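Local coordinates for protein phosphatase YwpJ (PDB 1NRW) that dephosphorylates phosphorylated five- and six-carbon sugars, nucleoside monophosphates and, less readily, FMN in vitro, as a magnesium-dependent HAD-like hydrolase of the Cof family, at residues S23-N28 with D276-A281; S66-V71 with F172-G177. All blocks are in the same frame, centred on the assembly; numbering follows the deposited sequence.

Contact 1: S23-N28 with D276-A281; sequences SLENEN and DEHGVA
The His278 ring lies flat against the side chain of Glu25, whose chain bends at chi2 (88°), bringing CD over the ring; the carboxylate stacks on that face, the two planes 17° apart. Glu25 CB sits over the same face, 4.0 Å from the ring centroid in a CH-pi contact. Glu25 OE1 stands 3.3 Å from His278 NE2, but the angle is poor for a hydrogen bond, so the pair meets by stacking, with an electrostatic pull if the ring is protonated. Asp276 O lies over the opposite face near the rim. An alanine in place of His278 would probably leave the Glu25 carboxylate without its stacking partner and free to swing into solvent. Deeper in, Asn26 grips the first turn of helix 279-286: OD1 accepts from Ala281 N at 3.1 Å, the donor lying 39° out of the carbonyl plane, and also touches Ala281 CB at 3.4 Å. Asn26 ND2 donates to Leu15 O and to a water (2.9 Å) that also accepts from Val280 N, so both ends of the buried amide are satisfied. Ser23 and His278 are the N-cap residues of helices 24-35 and 279-286, whose N-terminal ends meet beside the end of helix 11-15.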
ATOM      1  N   SER A  23      14.155  -0.157  10.210  1.00 13.52           N
ATOM      2  CA  SER A  23      15.333   0.181  11.005  1.00 13.70           C
ATOM      3  C   SER A  23      15.145  -0.120  12.483  1.00 14.09           C
ATOM      4  O   SER A  23      14.019  -0.243  12.965  1.00 14.45           O
ATOM      5  CB  SER A  23      15.676   1.662  10.842  1.00 14.16           C
ATOM      6  OG  SER A  23      14.686   2.484  11.435  1.00 13.77           O
ATOM      7  N   LEU A  24      16.253  -0.242  13.207  1.00 13.73           N
ATOM      8  CA  LEU A  24      16.158  -0.497  14.633  1.00 14.83           C
ATOM      9  C   LEU A  24      15.385   0.650  15.277  1.00 14.65           C
ATOM     10  O   LEU A  24      14.557   0.432  16.162  1.00 14.13           O
ATOM     11  CB  LEU A  24      17.552  -0.602  15.265  1.00 16.05           C
ATOM     12  CG  LEU A  24      18.486  -1.712  14.775  1.00 18.24           C
ATOM     13  CD1 LEU A  24      19.723  -1.743  15.663  1.00 17.37           C
ATOM     14  CD2 LEU A  24      17.779  -3.058  14.824  1.00 17.63           C
ATOM     15  N   GLU A  25      15.650   1.874  14.815  1.00 14.58           N
ATOM     16  CA  GLU A  25      14.978   3.053  15.354  1.00 15.28           C
ATOM     17  C   GLU A  25      13.470   2.997  15.147  1.00 14.65           C
ATOM     18  O   GLU A  25      12.693   3.303  16.061  1.00 13.90           O
ATOM     19  CB  GLU A  25      15.526   4.337  14.715  1.00 16.47           C
ATOM     20  CG  GLU A  25      16.913   4.732  15.196  1.00 19.83           C
ATOM     21  CD  GLU A  25      18.040   4.094  14.407  1.00 22.59           C
ATOM     22  OE1 GLU A  25      17.802   3.101  13.682  1.00 21.22           O
ATOM     23  OE2 GLU A  25      19.183   4.590  14.523  1.00 25.83           O
ATOM     24  N   ASN A  26      13.052   2.616  13.942  1.00 14.30           N
ATOM     25  CA  ASN A  26      11.627   2.519  13.657  1.00 14.47           C
ATOM     26  C   ASN A  26      10.974   1.380  14.426  1.00 14.71           C
ATOM     27  O   ASN A  26       9.848   1.523  14.911  1.00 15.59           O
ATOM     28  CB  ASN A  26      11.382   2.349  12.156  1.00 12.84           C
ATOM     29  CG  ASN A  26      11.407   3.675  11.405  1.00 15.13           C
ATOM     30  OD1 ASN A  26      11.624   4.739  11.993  1.00 13.93           O
ATOM     31  ND2 ASN A  26      11.182   3.615  10.101  1.00 11.77           N
ATOM     32  N   GLU A  27      11.670   0.253  14.556  1.00 15.11           N
ATOM     33  CA  GLU A  27      11.101  -0.863  15.299  1.00 14.77           C
ATOM     34  C   GLU A  27      10.901  -0.440  16.748  1.00 15.57           C
ATOM     35  O   GLU A  27       9.850  -0.693  17.330  1.00 14.90           O
ATOM     36  CB  GLU A  27      12.007  -2.100  15.255  1.00 16.86           C
ATOM     37  CG  GLU A  27      11.337  -3.320  15.888  1.00 19.85           C
ATOM     38  CD  GLU A  27      12.244  -4.532  15.987  1.00 22.04           C
ATOM     39  OE1 GLU A  27      13.274  -4.573  15.285  1.00 22.65           O
ATOM     40  OE2 GLU A  27      11.914  -5.451  16.767  1.00 24.26           O
ATOM     41  N   ASN A  28      11.912   0.199  17.331  1.00 14.36           N
ATOM     42  CA  ASN A  28      11.811   0.659  18.711  1.00 18.25           C
ATOM     43  C   ASN A  28      10.671   1.660  18.874  1.00 17.03           C
ATOM     44  O   ASN A  28       9.938   1.615  19.862  1.00 17.41           O
ATOM     45  CB  ASN A  28      13.129   1.297  19.172  1.00 21.07           C
ATOM     46  CG  ASN A  28      14.224   0.267  19.423  1.00 28.49           C
ATOM     47  OD1 ASN A  28      13.991  -0.762  20.059  1.00 32.07           O
ATOM     48  ND2 ASN A  28      15.429   0.551  18.938  1.00 32.05           N
ATOM     49  N   ASP A 276      14.652   6.984   5.147  1.00 13.83           N
ATOM     50  CA  ASP A 276      16.001   6.527   5.481  1.00 16.74           C
ATOM     51  C   ASP A 276      16.551   7.134   6.770  1.00 16.86           C
ATOM     52  O   ASP A 276      17.389   6.528   7.443  1.00 17.21           O
ATOM     53  CB  ASP A 276      16.954   6.810   4.319  1.00 18.30           C
ATOM     54  CG  ASP A 276      16.739   5.867   3.150  1.00 20.57           C
ATOM     55  OD1 ASP A 276      15.941   4.917   3.292  1.00 20.61           O
ATOM     56  OD2 ASP A 276      17.370   6.067   2.092  1.00 22.57           O
ATOM     57  N   GLU A 277      16.087   8.334   7.107  0.50 16.55           N
ATOM     58  CA  GLU A 277      16.531   9.006   8.325  0.50 16.37           C
ATOM     59  C   GLU A 277      15.596   8.696   9.492  0.50 15.25           C
ATOM     60  O   GLU A 277      15.565   9.422  10.483  0.50 15.56           O
ATOM     61  CB  GLU A 277      16.604  10.521   8.098  0.50 18.17           C
ATOM     62  CG  GLU A 277      17.705  10.942   7.140  0.50 21.28           C
ATOM     63  CD  GLU A 277      19.095  10.681   7.694  0.50 24.04           C
ATOM     64  OE1 GLU A 277      20.062  10.677   6.905  0.50 28.17           O
ATOM     65  OE2 GLU A 277      19.225  10.486   8.918  0.50 25.89           O
ATOM     66  N   HIS A 278      14.836   7.612   9.362  1.00 15.34           N
ATOM     67  CA  HIS A 278      13.902   7.183  10.400  1.00 13.85           C
ATOM     68  C   HIS A 278      12.791   8.184  10.691  1.00 13.73           C
ATOM     69  O   HIS A 278      12.475   8.457  11.854  1.00 14.02           O
ATOM     70  CB  HIS A 278      14.678   6.862  11.683  1.00 14.87           C
ATOM     71  CG  HIS A 278      15.934   6.088  11.434  1.00 16.77           C
ATOM     72  ND1 HIS A 278      17.186   6.576  11.745  1.00 21.33           N
ATOM     73  CD2 HIS A 278      16.136   4.893  10.833  1.00 16.43           C
ATOM     74  CE1 HIS A 278      18.105   5.717  11.341  1.00 17.81           C
ATOM     75  NE2 HIS A 278      17.495   4.687  10.784  1.00 22.43           N
ATOM     76  N   GLY A 279      12.186   8.703   9.626  1.00 13.22           N
ATOM     77  CA  GLY A 279      11.105   9.665   9.771  1.00 14.13           C
ATOM     78  C   GLY A 279       9.961   9.184  10.646  1.00 13.24           C
ATOM     79  O   GLY A 279       9.374   9.960  11.401  1.00 13.92           O
ATOM     80  N   VAL A 280       9.622   7.903  10.556  1.00 12.56           N
ATOM     81  CA  VAL A 280       8.535   7.387  11.378  1.00 13.68           C
ATOM     82  C   VAL A 280       8.892   7.511  12.861  1.00 14.46           C
ATOM     83  O   VAL A 280       8.066   7.948  13.667  1.00 14.70           O
ATOM     84  CB  VAL A 280       8.205   5.919  11.013  1.00 12.30           C
ATOM     85  CG1 VAL A 280       7.199   5.353  11.994  1.00 12.78           C
ATOM     86  CG2 VAL A 280       7.628   5.866   9.591  1.00 13.34           C
ATOM     87  N   ALA A 281      10.118   7.143  13.224  1.00 13.54           N
ATOM     88  CA  ALA A 281      10.546   7.262  14.616  1.00 14.43           C
ATOM     89  C   ALA A 281      10.550   8.741  15.035  1.00 14.27           C
ATOM     90  O   ALA A 281      10.091   9.087  16.129  1.00 15.00           O
ATOM     91  CB  ALA A 281      11.935   6.660  14.797  1.00 13.80           C
TER
HETATM   92  O   HOH W   1      11.063   5.971   8.376  1.00 13.68           O

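Contact 2: S66-V71 with F172-G177; sequences SANGAV and FYNILG
Tyr173 turns CG anti to its carbonyl carbon (chi1 -58°), and Val71 sets CG2 anti to its own carbonyl carbon, beside the backbone N; the methyl comes to rest over the centre of the tyrosine ring. This CH-pi contact is close to perpendicular, with CG2 3.7 Å from the centroid and 11° off the normal. At the base of the ring, Tyr173 CB packs against two methyls, Ala67 CB at 3.7 Å and Ala70 CB at 3.8 Å. Asn174 turns to the same loop, its CB 3.7 Å from Ala67 O and its ND2 3.8 Å from Asn68 CB. The Asn174 amide rests on Asn68 CB by van der Waals contact, while the two ND2 groups bond to other parts of the chain: Asn174 ND2 donates to Glu209 OE1 and Gly45 O, Asn68 ND2 to Ser211 OG. Ser66 O holds the loop tight, accepting from Gly69 N and Val71 N on opposite faces of its plane. Both partners carry a classic beta bulge, Ala70-Val71 facing Ser66 and Tyr173-Asn174 facing Phe107. The contact seats the cap sheet of a Cof-type HAD phosphatase on its Rossmann-like core, with Asn68 beside the phosphate-binding Lys217 and Asn243.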
ATOM      1  N   SER A  66      -4.476  -3.644   4.254  1.00 12.59           N
ATOM      2  CA  SER A  66      -3.813  -4.043   3.018  1.00 13.62           C
ATOM      3  C   SER A  66      -4.707  -3.888   1.799  1.00 13.76           C
ATOM      4  O   SER A  66      -5.878  -3.542   1.918  1.00 12.59           O
ATOM      5  CB  SER A  66      -3.320  -5.493   3.136  1.00 13.76           C
ATOM      6  OG  SER A  66      -4.377  -6.390   3.424  1.00 14.66           O
ATOM      7  N   ALA A  67      -4.142  -4.134   0.622  1.00 13.26           N
ATOM      8  CA  ALA A  67      -4.893  -4.023  -0.619  1.00 14.04           C
ATOM      9  C   ALA A  67      -5.580  -2.665  -0.761  1.00 13.93           C
ATOM     10  O   ALA A  67      -6.736  -2.571  -1.184  1.00 13.90           O
ATOM     11  CB  ALA A  67      -5.912  -5.151  -0.711  1.00 14.68           C
ATOM     12  N   ASN A  68      -4.852  -1.613  -0.399  1.00 13.37           N
ATOM     13  CA  ASN A  68      -5.341  -0.247  -0.515  1.00 14.46           C
ATOM     14  C   ASN A  68      -6.585   0.044   0.323  1.00 14.43           C
ATOM     15  O   ASN A  68      -7.423   0.856  -0.067  1.00 17.24           O
ATOM     16  CB  ASN A  68      -5.625   0.080  -1.989  1.00 14.95           C
ATOM     17  CG  ASN A  68      -5.828   1.562  -2.230  1.00 18.32           C
ATOM     18  OD1 ASN A  68      -5.046   2.387  -1.755  1.00 18.72           O
ATOM     19  ND2 ASN A  68      -6.868   1.911  -2.984  1.00 18.79           N
ATOM     20  N   GLY A  69      -6.703  -0.612   1.470  1.00 14.05           N
ATOM     21  CA  GLY A  69      -7.849  -0.363   2.327  1.00 15.28           C
ATOM     22  C   GLY A  69      -9.003  -1.319   2.103  1.00 15.36           C
ATOM     23  O   GLY A  69     -10.077  -1.153   2.685  1.00 16.25           O
ATOM     24  N   ALA A  70      -8.793  -2.320   1.257  1.00 13.96           N
ATOM     25  CA  ALA A  70      -9.836  -3.306   0.993  1.00 13.93           C
ATOM     26  C   ALA A  70      -9.844  -4.386   2.070  1.00 16.03           C
ATOM     27  O   ALA A  70     -10.857  -5.057   2.279  1.00 18.15           O
ATOM     28  CB  ALA A  70      -9.615  -3.954  -0.379  1.00 13.17           C
ATOM     29  N   VAL A  71      -8.715  -4.550   2.754  1.00 15.04           N
ATOM     30  CA  VAL A  71      -8.593  -5.582   3.780  1.00 15.32           C
ATOM     31  C   VAL A  71      -8.018  -5.081   5.105  1.00 15.22           C
ATOM     32  O   VAL A  71      -7.084  -4.275   5.128  1.00 13.88           O
ATOM     33  CB  VAL A  71      -7.708  -6.748   3.261  1.00 15.68           C
ATOM     34  CG1 VAL A  71      -7.615  -7.848   4.304  1.00 14.21           C
ATOM     35  CG2 VAL A  71      -8.278  -7.290   1.959  1.00 16.02           C
ATOM     36  N   PHE A 172     -11.658 -10.288  -5.343  1.00 22.25           N
ATOM     37  CA  PHE A 172     -10.759  -9.303  -5.933  1.00 19.65           C
ATOM     38  C   PHE A 172     -10.718  -8.089  -5.011  1.00 18.30           C
ATOM     39  O   PHE A 172     -11.735  -7.437  -4.794  1.00 18.56           O
ATOM     40  CB  PHE A 172     -11.277  -8.905  -7.317  1.00 20.11           C
ATOM     41  CG  PHE A 172     -11.324 -10.052  -8.292  1.00 22.41           C
ATOM     42  CD1 PHE A 172     -10.158 -10.534  -8.873  1.00 22.51           C
ATOM     43  CD2 PHE A 172     -12.531 -10.674  -8.599  1.00 23.63           C
ATOM     44  CE1 PHE A 172     -10.188 -11.623  -9.751  1.00 25.58           C
ATOM     45  CE2 PHE A 172     -12.576 -11.762  -9.472  1.00 23.76           C
ATOM     46  CZ  PHE A 172     -11.400 -12.240 -10.051  1.00 23.90           C
ATOM     47  N   TYR A 173      -9.538  -7.789  -4.473  1.00 15.78           N
ATOM     48  CA  TYR A 173      -9.396  -6.667  -3.551  1.00 15.27           C
ATOM     49  C   TYR A 173      -8.765  -5.417  -4.145  1.00 15.11           C
ATOM     50  O   TYR A 173      -9.237  -4.308  -3.912  1.00 15.50           O
ATOM     51  CB  TYR A 173      -8.565  -7.082  -2.335  1.00 15.98           C
ATOM     52  CG  TYR A 173      -9.117  -8.257  -1.566  1.00 20.59           C
ATOM     53  CD1 TYR A 173     -10.461  -8.305  -1.190  1.00 22.21           C
ATOM     54  CD2 TYR A 173      -8.292  -9.317  -1.199  1.00 23.22           C
ATOM     55  CE1 TYR A 173     -10.965  -9.384  -0.464  1.00 25.79           C
ATOM     56  CE2 TYR A 173      -8.783 -10.398  -0.475  1.00 26.74           C
ATOM     57  CZ  TYR A 173     -10.120 -10.426  -0.112  1.00 26.23           C
ATOM     58  OH  TYR A 173     -10.603 -11.495   0.607  1.00 31.27           O
ATOM     59  N   ASN A 174      -7.687  -5.594  -4.901  1.00 14.60           N
ATOM     60  CA  ASN A 174      -6.981  -4.456  -5.474  1.00 14.52           C
ATOM     61  C   ASN A 174      -6.329  -4.927  -6.764  1.00 13.59           C
ATOM     62  O   ASN A 174      -5.857  -6.062  -6.848  1.00 14.86           O
ATOM     63  CB  ASN A 174      -5.924  -3.974  -4.459  1.00 15.46           C
ATOM     64  CG  ASN A 174      -5.309  -2.624  -4.814  1.00 16.14           C
ATOM     65  OD1 ASN A 174      -5.958  -1.758  -5.398  1.00 17.11           O
ATOM     66  ND2 ASN A 174      -4.048  -2.432  -4.420  1.00 16.29           N
ATOM     67  N   ILE A 175      -6.339  -4.064  -7.771  1.00 13.49           N
ATOM     68  CA  ILE A 175      -5.733  -4.378  -9.057  1.00 12.95           C
ATOM     69  C   ILE A 175      -4.716  -3.301  -9.389  1.00 14.57           C
ATOM     70  O   ILE A 175      -5.054  -2.115  -9.469  1.00 14.78           O
ATOM     71  CB  ILE A 175      -6.787  -4.434 -10.186  1.00 14.52           C
ATOM     72  CG1 ILE A 175      -7.805  -5.539  -9.889  1.00 14.97           C
ATOM     73  CG2 ILE A 175      -6.100  -4.703 -11.528  1.00 16.19           C
ATOM     74  CD1 ILE A 175      -8.995  -5.565 -10.852  1.00 16.59           C
ATOM     75  N   LEU A 176      -3.467  -3.716  -9.562  1.00 13.95           N
ATOM     76  CA  LEU A 176      -2.398  -2.786  -9.906  1.00 13.82           C
ATOM     77  C   LEU A 176      -2.128  -2.874 -11.407  1.00 13.86           C
ATOM     78  O   LEU A 176      -2.019  -3.969 -11.956  1.00 15.38           O
ATOM     79  CB  LEU A 176      -1.122  -3.128  -9.122  1.00 15.37           C
ATOM     80  CG  LEU A 176       0.132  -2.274  -9.380  1.00 16.14           C
ATOM     81  CD1 LEU A 176       1.032  -2.309  -8.156  1.00 17.78           C
ATOM     82  CD2 LEU A 176       0.880  -2.780 -10.620  1.00 16.89           C
ATOM     83  N   GLY A 177      -2.064  -1.714 -12.054  1.00 13.73           N
ATOM     84  CA  GLY A 177      -1.773  -1.632 -13.476  1.00 15.16           C
ATOM     85  C   GLY A 177      -0.458  -0.887 -13.626  1.00 15.23           C
ATOM     86  O   GLY A 177      -0.213   0.079 -12.909  1.00 16.17           O
TER

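How the contacts relate
Contact 1 is partly buried, about 19 Å from the centre of the chain, contact 2 wholly buried at about 8 Å; they share no helix or strand. Contact 1 joins two helix starts within the core domain. Contact 2, whose residues fall between those in sequence, joins a core-sheet loop to a strand of the second sheet. The chemistry follows: a carboxylate-imidazole stack at the solvent side, a side-chain amide hydrogen-bonded to a helix N-H and a water in contact 1; methyls, a ring face and no hydrogen bond across contact 2. The Val280 side chain of contact 1 lies about 7 Å from that of the metal ligand Asp10, while contact 2 borders the phosphate-binding residues.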